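Local coordinates for uncharacterized protein (Mycobacterium tuberculosis, PDB 4Q6U) that is of unknown function but combines a GAF-like N-terminal domain with two PAS-like domains and so probably works as a sensor protein, at residues Ala143-Leu148 against Trp251-Trp256; Pro149-Asn154 against Trp256-Cys261; Ser262-Arg267 against Val330-Pro335. All blocks are in the same frame, centred on the assembly; numbering follows the deposited sequence.

Contact 1 (Ala143-Leu148 against Trp251-Trp256); sequences AFAEDL and WTLLKW
Residues 144-147 take helical backbone angles within the loop that leads to helix 157-165, and this turn lies against strand 253-256, with the CA atoms of Ala145 and Lys255 4.2 Å apart. No direct hydrogen bond joins the two backbones; water does the bridging. Water 1 accepts from Phe144 N and donates to Leu253 O, while water 2 accepts from Trp256 N at 2.9 Å and lies within hydrogen-bonding distance of Ala145 O. Opposite Leu245 of strand 242-246 the strand fits in two residues, Leu254 and Lys255, making a classic beta bulge in the sheet of the C-terminal PAS-like domain. Around the carbonyl at this bulge the turn of the middle domain closes in: Leu254 O lies 3.2 Å from Ala145 CA and 3.4 Å from Leu148 CD1. The methyl of Ala145 meets two side chains at once, its CB being 3.8 Å from Leu253 CG and 3.7 Å from Trp256 CD1. Phe144 has CG anti to its carbonyl carbon (chi1 -64°) and runs alongside Leu254, so that Leu254 CD2 touches the ring edge at Phe144 CD2, 3.9 Å away. The same ring stacks on Trp113. Within the turn, Ala143 N donates to the anti lone pair of Glu146 OE1 at 2.8 Å.

Contact 2 (Pro149-Asn154 against Trp256-Cys261); sequences PARELN and WLDQPC
Arg151 and Asp258 cross obliquely, with guanidinium and carboxylate planes 87° apart, so the pair meets through one nitrogen and one oxygen and not as a flat two-bond salt bridge. Arg151 sits at the centre of a classic gamma turn (phi 70°, psi -59°), closed by Glu152 N donating to Ala150 O at 2.6 Å. This turn of the middle-domain loop faces the residues that follow the outer strand 253-256 of the C-terminal PAS-like sheet.

The side chain of Arg151 leaves with CG anti to the backbone N, then bends at chi2 and chi3, which turns the edge of the guanidinium to Leu257 and Asp258. Its in-plane edge does the binding. NE donates to Leu257 O at 2.8 Å, arriving in the carbonyl plane, and Arg151 NH2 reaches Asp258 OD1 at the same distance, where the oxygen offers its anti lone pair. With two N-H groups directed at successive residues, the rotation of the guanidinium is fixed. Asp258 OD1 also takes a salt bridge from Arg243, and two cationic partners would probably favour the ionised carboxylate.

The backbone adds a third bond: Arg151 N donates to Trp256 O at 2.9 Å, nearly straight but from above the carbonyl plane. Beside it, Ala150 CB packs on Trp256 CB at 3.9 Å. The indole of Trp256 has one face against its own following residues, with Pro260 CA 3.6 Å above the ring centre. On the far end, Leu257 packs on Ile232 of the second subunit, so the contact borders the dimer interface. Asp258 O, buried here without any hydrogen-bonding partner in the model, has the methyl carbon Ala150 CB 3.5 Å away.

Contact 3 (Ser262-Arg267 against Val330-Pro335); sequences SFYDWR and VALRLP
Arg333 NH1 is the best-held polar atom, with at least two partners: it donates to Leu334 O at 3.1 Å, and it is hydrogen-bonded again beyond the two segments. The first bond lies in the guanidinium plane but comes from above the carbonyl plane and is bent to 138°. Glu339 adds a salt bridge at NH2, so both terminal nitrogens of the head group at the end of strand 325-333 are engaged. This strand is the central one of the five-stranded antiparallel sheet in the C-terminal PAS-like domain, and residues 262-267 pass beside it in the long loop between strands 253-256 and 296-303.

No hydrogen bond crosses between the segments, and even the nearest CA atoms, those of Phe263 and Leu334, are 7.4 Å apart; the meeting is made by side chains. Leu334 lies over one face of the Phe263 ring in a CH-pi contact, its CG 4.2 Å from the ring centroid and only 12° off the normal. The CD2 branch of Leu334 reaches the root of that ring, 3.9 Å from Phe263 CG. His242 meets the same ring with its plane at about 85°.

Leu332 points from the strand toward residues 262-267. Its CD1 approaches the ring edge of Tyr264, 4.0 Å from CE1, and the two side chains cross at about a right angle. Tyr264 carries CG in the crowded position between its backbone N and carbonyl carbon. Next along the chain Asp265 centres an inverse gamma turn, in which the bond from Trp266 N to Tyr264 O is weak. At the rim of the Phe263 ring, CE2 lies 3.6 Å from Arg333 CA, and Leu332 O sits near the ring plane, 3.7 Å from that same CE2.

Followed from the N terminus, the middle-domain loop supplies residues 143-148 and then 149-154; the chain completes the middle sheet and enters the C-terminal domain before 251-256 closes contact 1 and 256-261 closes contact 2. Their segments alternate, so the two closures cross, sharing Trp256. Lys255 stitches them together, its NZ 2.9 Å from both Pro149 O and Glu152 O in probable hydrogen bonds. Contact 3 follows in series, wholly within the C-terminal domain, where 330-335 returns to the loop 262-267. Trp266 packs on Leu253, Trp256 and Pro260, and Arg267 forms a salt bridge with Glu146, so that loop also joins the interface between middle and C-terminal domains.

Contact 1 (Ala143-Leu148 against Trp251-Trp256)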
loop_
_atom_site.group_PDB
_atom_site.type_symbol
_atom_site.label_atom_id
_atom_site.label_comp_id
_atom_site.label_asym_id
_atom_site.label_seq_id
_atom_site.Cartn_x
_atom_site.Cartn_y
_atom_site.Cartn_z
ATOM N N ALA B 143 6.420 25.578 0.430
ATOM C CA ALA B 143 5.316 24.770 0.920
ATOM C C ALA B 143 5.809 23.341 1.066
ATOM O O ALA B 143 6.689 22.900 0.311
ATOM C CB ALA B 143 4.120 24.838 -0.022
ATOM N N PHE B 144 5.262 22.624 2.042
ATOM C CA PHE B 144 5.579 21.205 2.199
ATOM C C PHE B 144 5.317 20.471 0.884
ATOM O O PHE B 144 6.047 19.553 0.522
ATOM C CB PHE B 144 4.759 20.570 3.332
ATOM C CG PHE B 144 5.043 21.137 4.699
ATOM C CD1 PHE B 144 6.209 21.843 4.959
ATOM C CD2 PHE B 144 4.128 20.966 5.730
ATOM C CE1 PHE B 144 6.468 22.366 6.222
ATOM C CE2 PHE B 144 4.378 21.478 6.997
ATOM C CZ PHE B 144 5.553 22.180 7.248
ATOM N N ALA B 145 4.295 20.897 0.147
ATOM C CA ALA B 145 3.943 20.217 -1.102
ATOM C C ALA B 145 4.993 20.434 -2.207
ATOM O O ALA B 145 4.918 19.806 -3.266
ATOM C CB ALA B 145 2.535 20.674 -1.592
ATOM N N GLU B 146 5.978 21.305 -1.963
ATOM C CA GLU B 146 7.081 21.487 -2.912
ATOM C C GLU B 146 8.229 20.504 -2.637
ATOM O O GLU B 146 9.107 20.302 -3.481
ATOM C CB GLU B 146 7.608 22.941 -2.872
ATOM C CG GLU B 146 6.553 23.987 -3.282
ATOM C CD GLU B 146 7.073 25.421 -3.275
ATOM O OE1 GLU B 146 6.811 26.135 -2.284
ATOM O OE2 GLU B 146 7.716 25.846 -4.264
ATOM N N ASP B 147 8.229 19.904 -1.448
ATOM C CA ASP B 147 9.254 18.930 -1.077
ATOM C C ASP B 147 8.753 17.493 -1.288
ATOM O O ASP B 147 9.538 16.576 -1.474
ATOM C CB ASP B 147 9.684 19.138 0.378
ATOM C CG ASP B 147 10.619 20.326 0.544
ATOM O OD1 ASP B 147 10.813 21.068 -0.446
ATOM O OD2 ASP B 147 11.162 20.501 1.659
ATOM N N LEU B 148 7.443 17.306 -1.245
ATOM C CA LEU B 148 6.855 16.000 -1.526
ATOM C C LEU B 148 6.505 15.929 -3.007
ATOM O O LEU B 148 6.168 16.943 -3.614
ATOM C CB LEU B 148 5.620 15.776 -0.658
ATOM C CG LEU B 148 5.887 15.757 0.849
ATOM C CD1 LEU B 148 4.583 15.649 1.621
ATOM C CD2 LEU B 148 6.822 14.608 1.214
ATOM N N TRP B 251 -4.918 25.355 7.310
ATOM C CA TRP B 251 -4.963 25.377 5.842
ATOM C C TRP B 251 -3.561 25.292 5.216
ATOM O O TRP B 251 -3.342 25.717 4.082
ATOM C CB TRP B 251 -5.695 26.620 5.317
ATOM C CG TRP B 251 -6.249 26.393 3.939
ATOM C CD1 TRP B 251 -5.752 26.876 2.760
ATOM C CD2 TRP B 251 -7.385 25.585 3.596
ATOM N NE1 TRP B 251 -6.516 26.426 1.706
ATOM C CE2 TRP B 251 -7.525 25.634 2.192
ATOM C CE3 TRP B 251 -8.298 24.828 4.339
ATOM C CZ2 TRP B 251 -8.546 24.959 1.517
ATOM C CZ3 TRP B 251 -9.314 24.157 3.666
ATOM C CH2 TRP B 251 -9.427 24.226 2.270
ATOM N N THR B 252 -2.613 24.738 5.959
ATOM C CA THR B 252 -1.282 24.514 5.421
ATOM C C THR B 252 -1.354 23.456 4.321
ATOM O O THR B 252 -1.973 22.404 4.501
ATOM C CB THR B 252 -0.301 24.065 6.515
ATOM O OG1 THR B 252 -0.163 25.105 7.490
ATOM C CG2 THR B 252 1.066 23.746 5.914
ATOM N N LEU B 253 -0.752 23.743 3.173
ATOM C CA LEU B 253 -0.747 22.789 2.067
ATOM C C LEU B 253 0.320 21.714 2.300
ATOM O O LEU B 253 1.489 22.035 2.557
ATOM C CB LEU B 253 -0.505 23.521 0.751
ATOM C CG LEU B 253 -0.495 22.705 -0.536
ATOM C CD1 LEU B 253 -1.859 22.083 -0.808
ATOM C CD2 LEU B 253 -0.069 23.604 -1.686
ATOM N N LEU B 254 -0.081 20.446 2.219
ATOM C CA LEU B 254 0.835 19.338 2.522
ATOM C C LEU B 254 1.345 18.612 1.282
ATOM O O LEU B 254 2.546 18.359 1.152
ATOM C CB LEU B 254 0.158 18.320 3.437
ATOM C CG LEU B 254 -0.459 18.829 4.737
ATOM C CD1 LEU B 254 -1.220 17.703 5.410
ATOM C CD2 LEU B 254 0.604 19.412 5.679
ATOM N N LYS B 255 0.431 18.262 0.380
ATOM C CA LYS B 255 0.789 17.440 -0.769
ATOM C C LYS B 255 -0.188 17.597 -1.921
ATOM O O LYS B 255 -1.396 17.643 -1.704
ATOM C CB LYS B 255 0.846 15.960 -0.376
ATOM C CG LYS B 255 1.313 15.068 -1.524
ATOM C CD LYS B 255 1.309 13.620 -1.151
ATOM C CE LYS B 255 1.740 12.773 -2.327
ATOM N NZ LYS B 255 3.223 12.694 -2.503
ATOM N N TRP B 256 0.335 17.667 -3.140
ATOM C CA TRP B 256 -0.506 17.617 -4.338
ATOM C C TRP B 256 -0.723 16.165 -4.744
ATOM O O TRP B 256 0.231 15.395 -4.801
ATOM C CB TRP B 256 0.127 18.381 -5.496
ATOM C CG TRP B 256 0.123 19.866 -5.294
ATOM C CD1 TRP B 256 1.192 20.652 -4.988
ATOM C CD2 TRP B 256 -1.010 20.735 -5.374
ATOM N NE1 TRP B 256 0.795 21.970 -4.877
ATOM C CE2 TRP B 256 -0.558 22.042 -5.100
ATOM C CE3 TRP B 256 -2.372 20.529 -5.644
ATOM C CZ2 TRP B 256 -1.408 23.141 -5.097
ATOM C CZ3 TRP B 256 -3.220 21.627 -5.640
ATOM C CH2 TRP B 256 -2.735 22.916 -5.367
HETATM O O HOH W 1 3.299 24.047 3.382
HETATM O O HOH W 2 3.235 17.562 -3.477
#

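Contact 2 (Pro149-Asn154 against Trp256-Cys261)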
loop_
_atom_site.group_PDB
_atom_site.type_symbol
_atom_site.label_atom_id
_atom_site.label_comp_id
_atom_site.label_asym_id
_atom_site.label_seq_id
_atom_site.Cartn_x
_atom_site.Cartn_y
_atom_site.Cartn_z
ATOM N N PRO B 149 6.606 14.736 -3.613
ATOM C CA PRO B 149 6.228 14.674 -5.023
ATOM C C PRO B 149 4.747 14.973 -5.198
ATOM O O PRO B 149 3.985 14.834 -4.238
ATOM C CB PRO B 149 6.535 13.225 -5.408
ATOM C CG PRO B 149 7.549 12.784 -4.422
ATOM C CD PRO B 149 7.223 13.480 -3.145
ATOM N N ALA B 150 4.355 15.404 -6.390
ATOM C CA ALA B 150 2.943 15.455 -6.734
ATOM C C ALA B 150 2.550 14.058 -7.192
ATOM O O ALA B 150 3.361 13.374 -7.815
ATOM C CB ALA B 150 2.672 16.480 -7.817
ATOM N N ARG B 151 1.336 13.641 -6.834
ATOM C CA ARG B 151 0.718 12.396 -7.327
ATOM C C ARG B 151 1.381 11.121 -6.792
ATOM O O ARG B 151 0.719 10.312 -6.134
ATOM C CB ARG B 151 0.704 12.397 -8.870
ATOM C CG ARG B 151 0.353 11.068 -9.553
ATOM C CD ARG B 151 -1.099 10.636 -9.352
ATOM N NE ARG B 151 -2.094 11.622 -9.784
ATOM C CZ ARG B 151 -2.650 11.658 -10.992
ATOM N NH1 ARG B 151 -2.299 10.778 -11.917
ATOM N NH2 ARG B 151 -3.558 12.586 -11.281
ATOM N N GLU B 152 2.676 10.938 -7.056
ATOM C CA GLU B 152 3.376 9.715 -6.645
ATOM C C GLU B 152 3.503 9.577 -5.126
ATOM O O GLU B 152 3.806 10.541 -4.430
ATOM C CB GLU B 152 4.772 9.663 -7.274
ATOM C CG GLU B 152 4.794 10.011 -8.751
ATOM C CD GLU B 152 4.152 8.945 -9.610
ATOM O OE1 GLU B 152 4.289 7.748 -9.277
ATOM O OE2 GLU B 152 3.507 9.305 -10.617
ATOM N N LEU B 153 3.320 8.360 -4.631
ATOM C CA LEU B 153 3.358 8.071 -3.200
ATOM C C LEU B 153 4.602 7.264 -2.830
ATOM O O LEU B 153 5.095 6.476 -3.628
ATOM C CB LEU B 153 2.100 7.292 -2.783
ATOM C CG LEU B 153 0.766 7.939 -3.175
ATOM C CD1 LEU B 153 -0.385 7.057 -2.684
ATOM C CD2 LEU B 153 0.654 9.323 -2.609
ATOM N N ASN B 154 5.084 7.435 -1.608
ATOM C CA ASN B 154 6.280 6.719 -1.176
ATOM C C ASN B 154 6.079 6.051 0.170
ATOM O O ASN B 154 5.121 6.382 0.873
ATOM C CB ASN B 154 7.469 7.687 -1.118
ATOM C CG ASN B 154 8.248 7.710 -2.407
ATOM O OD1 ASN B 154 8.882 6.720 -2.775
ATOM N ND2 ASN B 154 8.208 8.835 -3.104
ATOM N N TRP B 256 0.335 17.667 -3.140
ATOM C CA TRP B 256 -0.506 17.617 -4.338
ATOM C C TRP B 256 -0.723 16.165 -4.744
ATOM O O TRP B 256 0.231 15.395 -4.801
ATOM C CB TRP B 256 0.127 18.381 -5.496
ATOM C CG TRP B 256 0.123 19.866 -5.294
ATOM C CD1 TRP B 256 1.192 20.652 -4.988
ATOM C CD2 TRP B 256 -1.010 20.735 -5.374
ATOM N NE1 TRP B 256 0.795 21.970 -4.877
ATOM C CE2 TRP B 256 -0.558 22.042 -5.100
ATOM C CE3 TRP B 256 -2.372 20.529 -5.644
ATOM C CZ2 TRP B 256 -1.408 23.141 -5.097
ATOM C CZ3 TRP B 256 -3.220 21.627 -5.640
ATOM C CH2 TRP B 256 -2.735 22.916 -5.367
ATOM N N LEU B 257 -1.972 15.800 -5.026
ATOM C CA LEU B 257 -2.313 14.428 -5.427
ATOM C C LEU B 257 -2.458 14.351 -6.942
ATOM O O LEU B 257 -2.306 13.302 -7.551
ATOM C CB LEU B 257 -3.591 13.971 -4.734
ATOM C CG LEU B 257 -3.489 13.846 -3.216
ATOM C CD1 LEU B 257 -4.817 13.409 -2.637
ATOM C CD2 LEU B 257 -2.381 12.871 -2.816
ATOM N N ASP B 258 -2.774 15.490 -7.540
ATOM C CA ASP B 258 -2.691 15.672 -8.977
ATOM C C ASP B 258 -1.597 16.698 -9.213
ATOM O O ASP B 258 -0.798 16.952 -8.320
ATOM C CB ASP B 258 -4.030 16.143 -9.538
ATOM C CG ASP B 258 -5.159 15.222 -9.154
ATOM O OD1 ASP B 258 -5.002 14.001 -9.357
ATOM O OD2 ASP B 258 -6.189 15.706 -8.635
ATOM N N GLN B 259 -1.552 17.294 -10.396
ATOM C CA GLN B 259 -0.592 18.368 -10.624
ATOM C C GLN B 259 -1.065 19.643 -9.923
ATOM O O GLN B 259 -2.261 19.842 -9.725
ATOM C CB GLN B 259 -0.392 18.617 -12.123
ATOM C CG GLN B 259 0.345 17.493 -12.839
ATOM C CD GLN B 259 1.532 16.957 -12.045
ATOM O OE1 GLN B 259 2.463 17.694 -11.727
ATOM N NE2 GLN B 259 1.498 15.663 -11.719
ATOM N N PRO B 260 -0.122 20.517 -9.534
ATOM C CA PRO B 260 -0.525 21.748 -8.842
ATOM C C PRO B 260 -1.457 22.599 -9.684
ATOM O O PRO B 260 -1.377 22.578 -10.912
ATOM C CB PRO B 260 0.798 22.475 -8.606
ATOM C CG PRO B 260 1.835 21.403 -8.654
ATOM C CD PRO B 260 1.340 20.378 -9.631
ATOM N N CYS B 261 -2.356 23.325 -9.030
ATOM C CA CYS B 261 -3.250 24.202 -9.758
ATOM C C CYS B 261 -2.620 25.578 -9.850
ATOM O O CYS B 261 -1.940 26.037 -8.932
ATOM C CB CYS B 261 -4.630 24.279 -9.098
ATOM S SG CYS B 261 -4.757 25.437 -7.738
#

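Contact 3 (Ser262-Arg267 against Val330-Pro335)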
loop_
_atom_site.group_PDB
_atom_site.type_symbol
_atom_site.label_atom_id
_atom_site.label_comp_id
_atom_site.label_asym_id
_atom_site.label_seq_id
_atom_site.Cartn_x
_atom_site.Cartn_y
_atom_site.Cartn_z
ATOM N N SER B 262 -2.826 26.221 -10.986
ATOM C CA SER B 262 -2.320 27.560 -11.203
ATOM C C SER B 262 -3.416 28.598 -10.965
ATOM O O SER B 262 -3.215 29.775 -11.242
ATOM C CB SER B 262 -1.748 27.689 -12.618
ATOM O OG SER B 262 -2.661 27.200 -13.585
ATOM N N PHE B 263 -4.560 28.161 -10.434
ATOM C CA PHE B 263 -5.680 29.076 -10.166
ATOM C C PHE B 263 -5.272 30.145 -9.172
ATOM O O PHE B 263 -5.714 31.285 -9.270
ATOM C CB PHE B 263 -6.915 28.363 -9.593
ATOM C CG PHE B 263 -7.301 27.117 -10.307
ATOM C CD1 PHE B 263 -7.105 26.979 -11.668
ATOM C CD2 PHE B 263 -7.870 26.069 -9.601
ATOM C CE1 PHE B 263 -7.460 25.807 -12.313
ATOM C CE2 PHE B 263 -8.223 24.904 -10.233
ATOM C CZ PHE B 263 -8.023 24.769 -11.594
ATOM N N TYR B 264 -4.454 29.771 -8.192
ATOM C CA TYR B 264 -4.073 30.721 -7.154
ATOM C C TYR B 264 -2.601 30.540 -6.754
ATOM O O TYR B 264 -1.975 29.541 -7.095
ATOM C CB TYR B 264 -5.007 30.579 -5.943
ATOM C CG TYR B 264 -4.723 29.387 -5.037
ATOM C CD1 TYR B 264 -5.131 28.105 -5.380
ATOM C CD2 TYR B 264 -4.072 29.556 -3.826
ATOM C CE1 TYR B 264 -4.874 27.030 -4.543
ATOM C CE2 TYR B 264 -3.811 28.487 -2.986
ATOM C CZ TYR B 264 -4.215 27.232 -3.344
ATOM O OH TYR B 264 -3.952 26.181 -2.498
ATOM N N ASP B 265 -2.049 31.521 -6.048
ATOM C CA ASP B 265 -0.624 31.517 -5.731
ATOM C C ASP B 265 -0.366 30.795 -4.417
ATOM O O ASP B 265 -0.122 31.431 -3.387
ATOM C CB ASP B 265 -0.084 32.957 -5.672
ATOM C CG ASP B 265 1.432 33.025 -5.828
ATOM O OD1 ASP B 265 2.112 31.993 -5.637
ATOM O OD2 ASP B 265 1.949 34.116 -6.132
ATOM N N TRP B 266 -0.418 29.464 -4.464
ATOM C CA TRP B 266 -0.157 28.633 -3.297
ATOM C C TRP B 266 1.315 28.688 -2.881
ATOM O O TRP B 266 1.633 28.497 -1.709
ATOM C CB TRP B 266 -0.580 27.168 -3.563
ATOM C CG TRP B 266 0.080 26.557 -4.763
ATOM C CD1 TRP B 266 -0.312 26.673 -6.069
ATOM C CD2 TRP B 266 1.251 25.735 -4.769
ATOM N NE1 TRP B 266 0.550 25.980 -6.886
ATOM C CE2 TRP B 266 1.512 25.389 -6.113
ATOM C CE3 TRP B 266 2.103 25.253 -3.767
ATOM C CZ2 TRP B 266 2.600 24.590 -6.482
ATOM C CZ3 TRP B 266 3.179 24.447 -4.137
ATOM C CH2 TRP B 266 3.417 24.133 -5.483
ATOM N N ARG B 267 2.209 28.962 -3.830
ATOM C CA ARG B 267 3.644 28.991 -3.510
ATOM C C ARG B 267 4.031 30.238 -2.713
ATOM O O ARG B 267 4.714 30.144 -1.691
ATOM C CB ARG B 267 4.477 28.895 -4.792
ATOM C CG ARG B 267 4.483 27.481 -5.392
ATOM C CD ARG B 267 5.401 27.352 -6.603
ATOM N NE ARG B 267 6.784 27.692 -6.282
ATOM C CZ ARG B 267 7.414 28.762 -6.755
ATOM N NH1 ARG B 267 6.790 29.582 -7.585
ATOM N NH2 ARG B 267 8.667 29.008 -6.406
ATOM N N VAL B 330 -8.627 17.949 -0.103
ATOM C CA VAL B 330 -9.307 19.065 -0.728
ATOM C C VAL B 330 -9.302 18.929 -2.242
ATOM O O VAL B 330 -8.268 18.631 -2.828
ATOM C CB VAL B 330 -8.644 20.406 -0.326
ATOM C CG1 VAL B 330 -9.258 21.531 -1.090
ATOM C CG2 VAL B 330 -8.794 20.639 1.171
ATOM N N ALA B 331 -10.461 19.133 -2.866
ATOM C CA ALA B 331 -10.562 19.164 -4.322
ATOM C C ALA B 331 -10.789 20.597 -4.792
ATOM O O ALA B 331 -11.791 21.211 -4.457
ATOM C CB ALA B 331 -11.683 18.259 -4.807
ATOM N N LEU B 332 -9.854 21.118 -5.575
ATOM C CA LEU B 332 -9.895 22.516 -5.993
ATOM C C LEU B 332 -10.236 22.696 -7.452
ATOM O O LEU B 332 -9.617 22.089 -8.317
ATOM C CB LEU B 332 -8.550 23.175 -5.741
ATOM C CG LEU B 332 -8.008 23.032 -4.333
ATOM C CD1 LEU B 332 -6.551 23.412 -4.352
ATOM C CD2 LEU B 332 -8.777 23.983 -3.475
ATOM N N ARG B 333 -11.178 23.587 -7.724
ATOM C CA ARG B 333 -11.497 23.941 -9.093
ATOM C C ARG B 333 -12.091 25.349 -9.177
ATOM O O ARG B 333 -12.487 25.933 -8.170
ATOM C CB ARG B 333 -12.470 22.917 -9.698
ATOM C CG ARG B 333 -13.868 22.915 -9.072
ATOM C CD ARG B 333 -14.865 22.065 -9.894
ATOM N NE ARG B 333 -16.145 21.846 -9.209
ATOM C CZ ARG B 333 -17.059 22.788 -9.005
ATOM N NH1 ARG B 333 -16.845 24.031 -9.422
ATOM N NH2 ARG B 333 -18.192 22.495 -8.377
ATOM N N LEU B 334 -12.149 25.893 -10.384
ATOM C CA LEU B 334 -12.809 27.174 -10.603
ATOM C C LEU B 334 -14.310 27.071 -10.314
ATOM O O LEU B 334 -14.946 26.082 -10.681
ATOM C CB LEU B 334 -12.567 27.645 -12.036
ATOM C CG LEU B 334 -11.093 27.912 -12.353
ATOM C CD1 LEU B 334 -10.909 28.321 -13.805
ATOM C CD2 LEU B 334 -10.559 28.987 -11.423
ATOM N N PRO B 335 -14.884 28.086 -9.645
ATOM C CA PRO B 335 -16.327 28.065 -9.383
ATOM C C PRO B 335 -17.116 28.553 -10.590
ATOM O O PRO B 335 -16.614 29.400 -11.327
ATOM C CB PRO B 335 -16.484 29.022 -8.202
ATOM C CG PRO B 335 -15.374 30.016 -8.395
ATOM C CD PRO B 335 -14.237 29.287 -9.088
#